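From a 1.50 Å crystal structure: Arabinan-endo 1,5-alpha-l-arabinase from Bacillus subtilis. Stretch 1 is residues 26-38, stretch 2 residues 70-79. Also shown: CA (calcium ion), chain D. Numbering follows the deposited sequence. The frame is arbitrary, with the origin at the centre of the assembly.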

# COMPACT_ATOMS: atom_id res chain seq x y z
N ALA A 26 -6.77 10.27 5.45
CA ALA A 26 -6.12 9.62 4.32
C ALA A 26 -4.65 9.99 4.36
O ALA A 26 -4.29 11.16 4.47
CB ALA A 26 -6.74 10.00 2.99
N LEU A 27 -3.78 8.99 4.31
CA LEU A 27 -2.35 9.25 4.31
C LEU A 27 -1.79 8.80 2.99
O LEU A 27 -2.33 7.87 2.36
CB LEU A 27 -1.64 8.52 5.44
CG LEU A 27 -2.11 8.89 6.83
CD1 LEU A 27 -3.37 8.21 7.18
CD2 LEU A 27 -1.04 8.51 7.90
N GLY A 28 -0.71 9.44 2.52
CA GLY A 28 -0.10 9.07 1.25
C GLY A 28 1.37 9.39 1.28
O GLY A 28 1.92 9.90 2.24
N THR A 29 2.02 9.06 0.18
CA THR A 29 3.40 9.46 -0.04
C THR A 29 3.54 10.96 0.14
O THR A 29 2.71 11.72 -0.35
CB THR A 29 3.82 9.03 -1.42
OG1 THR A 29 3.79 7.59 -1.46
CG2 THR A 29 5.21 9.46 -1.82
N GLY A 30 4.59 11.37 0.84
CA GLY A 30 4.88 12.78 0.94
C GLY A 30 5.08 13.42 -0.44
O GLY A 30 5.52 12.79 -1.43
N LEU A 31 4.73 14.70 -0.53
CA LEU A 31 5.12 15.50 -1.69
C LEU A 31 6.61 15.43 -1.91
O LEU A 31 7.38 15.41 -0.94
CB LEU A 31 4.66 16.94 -1.57
CG LEU A 31 3.17 17.20 -1.33
CD1 LEU A 31 2.90 18.67 -1.27
CD2 LEU A 31 2.27 16.49 -2.39
N THR A 32 7.03 15.32 -3.17
CA THR A 32 8.44 15.11 -3.46
C THR A 32 9.34 16.21 -2.90
O THR A 32 10.45 15.93 -2.43
CB THR A 32 8.68 14.97 -4.97
OG1 THR A 32 8.07 13.76 -5.43
CG2 THR A 32 10.19 14.79 -5.30
N GLU A 33 8.83 17.44 -2.91
CA GLU A 33 9.57 18.61 -2.45
C GLU A 33 9.46 18.82 -0.92
O GLU A 33 9.90 19.86 -0.41
CB GLU A 33 9.07 19.87 -3.20
CG GLU A 33 7.79 20.46 -2.61
CD GLU A 33 6.76 20.94 -3.64
OE1 GLU A 33 7.13 21.63 -4.61
OE2 GLU A 33 5.57 20.60 -3.45
N GLU A 34 8.91 17.85 -0.20
CA GLU A 34 8.78 17.94 1.26
C GLU A 34 9.24 16.69 1.95
O GLU A 34 9.37 15.58 1.35
CB GLU A 34 7.34 18.25 1.69
CG GLU A 34 6.86 19.61 1.19
CD GLU A 34 5.43 20.00 1.56
OE1 GLU A 34 4.70 19.24 2.23
OE2 GLU A 34 5.04 21.12 1.16
N ARG A 35 9.40 16.85 3.25
CA ARG A 35 9.75 15.74 4.13
C ARG A 35 8.54 15.01 4.59
O ARG A 35 7.51 15.63 4.84
CB ARG A 35 10.52 16.26 5.36
CG ARG A 35 11.85 16.93 5.01
CD ARG A 35 12.66 17.29 6.26
NE ARG A 35 13.87 18.08 5.95
CZ ARG A 35 13.98 19.41 6.07
NH1 ARG A 35 12.99 20.15 6.57
NH2 ARG A 35 15.11 20.02 5.73
N GLY A 36 8.67 13.70 4.76
CA GLY A 36 7.68 12.92 5.47
C GLY A 36 6.54 12.35 4.66
O GLY A 36 6.71 12.02 3.47
N LEU A 37 5.42 12.18 5.35
CA LEU A 37 4.22 11.53 4.85
C LEU A 37 3.09 12.53 4.82
O LEU A 37 2.88 13.30 5.77
CB LEU A 37 3.80 10.37 5.73
CG LEU A 37 4.79 9.25 5.76
CD1 LEU A 37 4.51 8.33 6.95
CD2 LEU A 37 4.78 8.51 4.45
N ARG A 38 2.31 12.49 3.73
CA ARG A 38 1.17 13.38 3.50
C ARG A 38 -0.06 12.90 4.24
O ARG A 38 -0.38 11.68 4.25
CB ARG A 38 0.88 13.40 2.03
CG ARG A 38 -0.24 14.33 1.57
CD ARG A 38 -0.12 14.73 0.15
NE ARG A 38 -1.24 15.41 -0.50
CZ ARG A 38 -1.41 16.71 -0.56
NH1 ARG A 38 -0.60 17.54 0.08
NH2 ARG A 38 -2.41 17.19 -1.28
N GLY A 70 15.50 9.73 -0.26
CA GLY A 70 14.74 10.89 -0.64
C GLY A 70 14.01 11.48 0.54
O GLY A 70 13.59 10.78 1.44
N GLN A 71 13.76 12.78 0.46
CA GLN A 71 13.27 13.47 1.66
C GLN A 71 11.83 13.06 1.97
O GLN A 71 11.45 13.07 3.13
CB GLN A 71 13.38 14.95 1.55
CG GLN A 71 12.55 15.58 0.47
CD GLN A 71 12.73 17.09 0.42
OE1 GLN A 71 13.27 17.69 1.36
NE2 GLN A 71 12.37 17.69 -0.69
N ASN A 72 11.04 12.68 0.96
CA ASN A 72 9.67 12.26 1.19
C ASN A 72 9.66 10.78 1.47
O ASN A 72 10.37 9.97 0.85
CB ASN A 72 8.74 12.62 -0.00
CG ASN A 72 9.03 11.85 -1.32
OD1 ASN A 72 8.09 11.55 -2.08
ND2 ASN A 72 10.31 11.63 -1.64
N GLN A 73 8.83 10.37 2.44
CA GLN A 73 8.63 8.93 2.68
C GLN A 73 7.39 8.44 1.90
O GLN A 73 6.58 9.23 1.45
CB GLN A 73 8.51 8.59 4.16
CG GLN A 73 9.89 8.60 4.87
CD GLN A 73 10.53 9.96 4.87
OE1 GLN A 73 10.03 10.93 5.44
NE2 GLN A 73 11.67 10.06 4.20
N TRP A 74 7.32 7.13 1.67
CA TRP A 74 6.38 6.61 0.67
C TRP A 74 5.41 5.57 1.19
O TRP A 74 5.73 4.76 2.05
CB TRP A 74 7.08 5.93 -0.54
CG TRP A 74 8.21 6.63 -1.19
CD1 TRP A 74 8.63 7.92 -1.02
CD2 TRP A 74 9.14 6.03 -2.07
NE1 TRP A 74 9.75 8.17 -1.78
CE2 TRP A 74 10.09 7.02 -2.43
CE3 TRP A 74 9.27 4.75 -2.61
CZ2 TRP A 74 11.13 6.76 -3.31
CZ3 TRP A 74 10.33 4.53 -3.51
CH2 TRP A 74 11.22 5.51 -3.83
N ALA A 75 4.22 5.59 0.62
CA ALA A 75 3.31 4.45 0.67
C ALA A 75 2.99 3.97 2.09
O ALA A 75 3.24 2.85 2.48
CB ALA A 75 3.84 3.34 -0.22
N PRO A 76 2.43 4.89 2.88
CA PRO A 76 2.03 4.55 4.24
C PRO A 76 0.92 3.52 4.28
O PRO A 76 0.13 3.38 3.35
CB PRO A 76 1.62 5.90 4.80
CG PRO A 76 1.07 6.57 3.66
CD PRO A 76 2.03 6.25 2.49
N ASP A 77 0.86 2.84 5.41
CA ASP A 77 -0.19 1.89 5.66
C ASP A 77 -0.56 1.95 7.12
O ASP A 77 0.33 2.01 7.93
CB ASP A 77 0.24 0.50 5.22
CG ASP A 77 -0.87 -0.46 5.34
OD1 ASP A 77 -1.82 -0.42 4.48
OD2 ASP A 77 -0.97 -1.31 6.29
N ILE A 78 -1.85 1.94 7.42
CA ILE A 78 -2.28 2.14 8.81
C ILE A 78 -3.40 1.21 9.19
O ILE A 78 -4.28 0.90 8.39
CB ILE A 78 -2.66 3.62 9.01
CG1 ILE A 78 -2.80 3.94 10.50
CG2 ILE A 78 -3.89 3.99 8.23
CD1 ILE A 78 -2.89 5.42 10.78
N GLN A 79 -3.36 0.76 10.43
CA GLN A 79 -4.44 0.01 11.05
C GLN A 79 -4.48 0.32 12.52
O GLN A 79 -3.47 0.61 13.12
CB GLN A 79 -4.19 -1.48 10.98
CG GLN A 79 -4.27 -2.13 9.62
CD GLN A 79 -5.69 -2.31 9.06
OE1 GLN A 79 -5.89 -2.23 7.85
NE2 GLN A 79 -6.65 -2.51 9.92
CA CA D . -3.89 -1.38 4.22
O HOH W 1 15.28 17.26 3.52
O HOH W 2 -3.34 -2.42 6.36
O HOH W 3 -4.64 0.25 5.69
O HOH W 4 -6.40 -0.94 5.21
O HOH W 5 -5.44 -3.12 3.96

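Gln71 lies over the turn from Leu31 to Glu34, a type I beta turn. Its side chain donates a hydrogen bond from NE2 to Thr32 O (3.1 Å). Its backbone O accepts one from Gly36 N (3.3 Å). Water 1 links Gln71 OE1 to Arg35 NE, though the bond from Arg35 is weak.

Asn72 forms a single beta bridge with Gly36. Its CB packs against the turn, 3.2 Å from Leu31 O and 3.3 Å from Glu34 O.

Gln73 is held by its backbone on both polar atoms. Its N donates to Gly36 O (2.9 Å), and its O accepts from Gly30 N (3.0 Å). Gly36 thus bonds to stretch 2 through both its N and its O. Its phi of 89° and psi of -152° would jam a CB against the preceding carbonyl, so glycine fits here.

The CA-to-CB bond of Trp74 points away overall, though its CB still touches stretch 1, 3.8 Å from Thr29 OG1. Next, Ala75 N donates to Thr29 OG1 (2.9 Å), so a side chain, not a backbone carbonyl, receives this amide.

Pro76 has no amide hydrogen and makes apolar contacts instead. Its CG lies 3.8 Å from Leu27 CB, and its CD 4.1 Å from Leu37 CD2. Asp77 points away and binds calcium through OD1 (2.3 Å). Ile78 turns back toward stretch 1, with CG2 4.4 Å from Leu27 CD1.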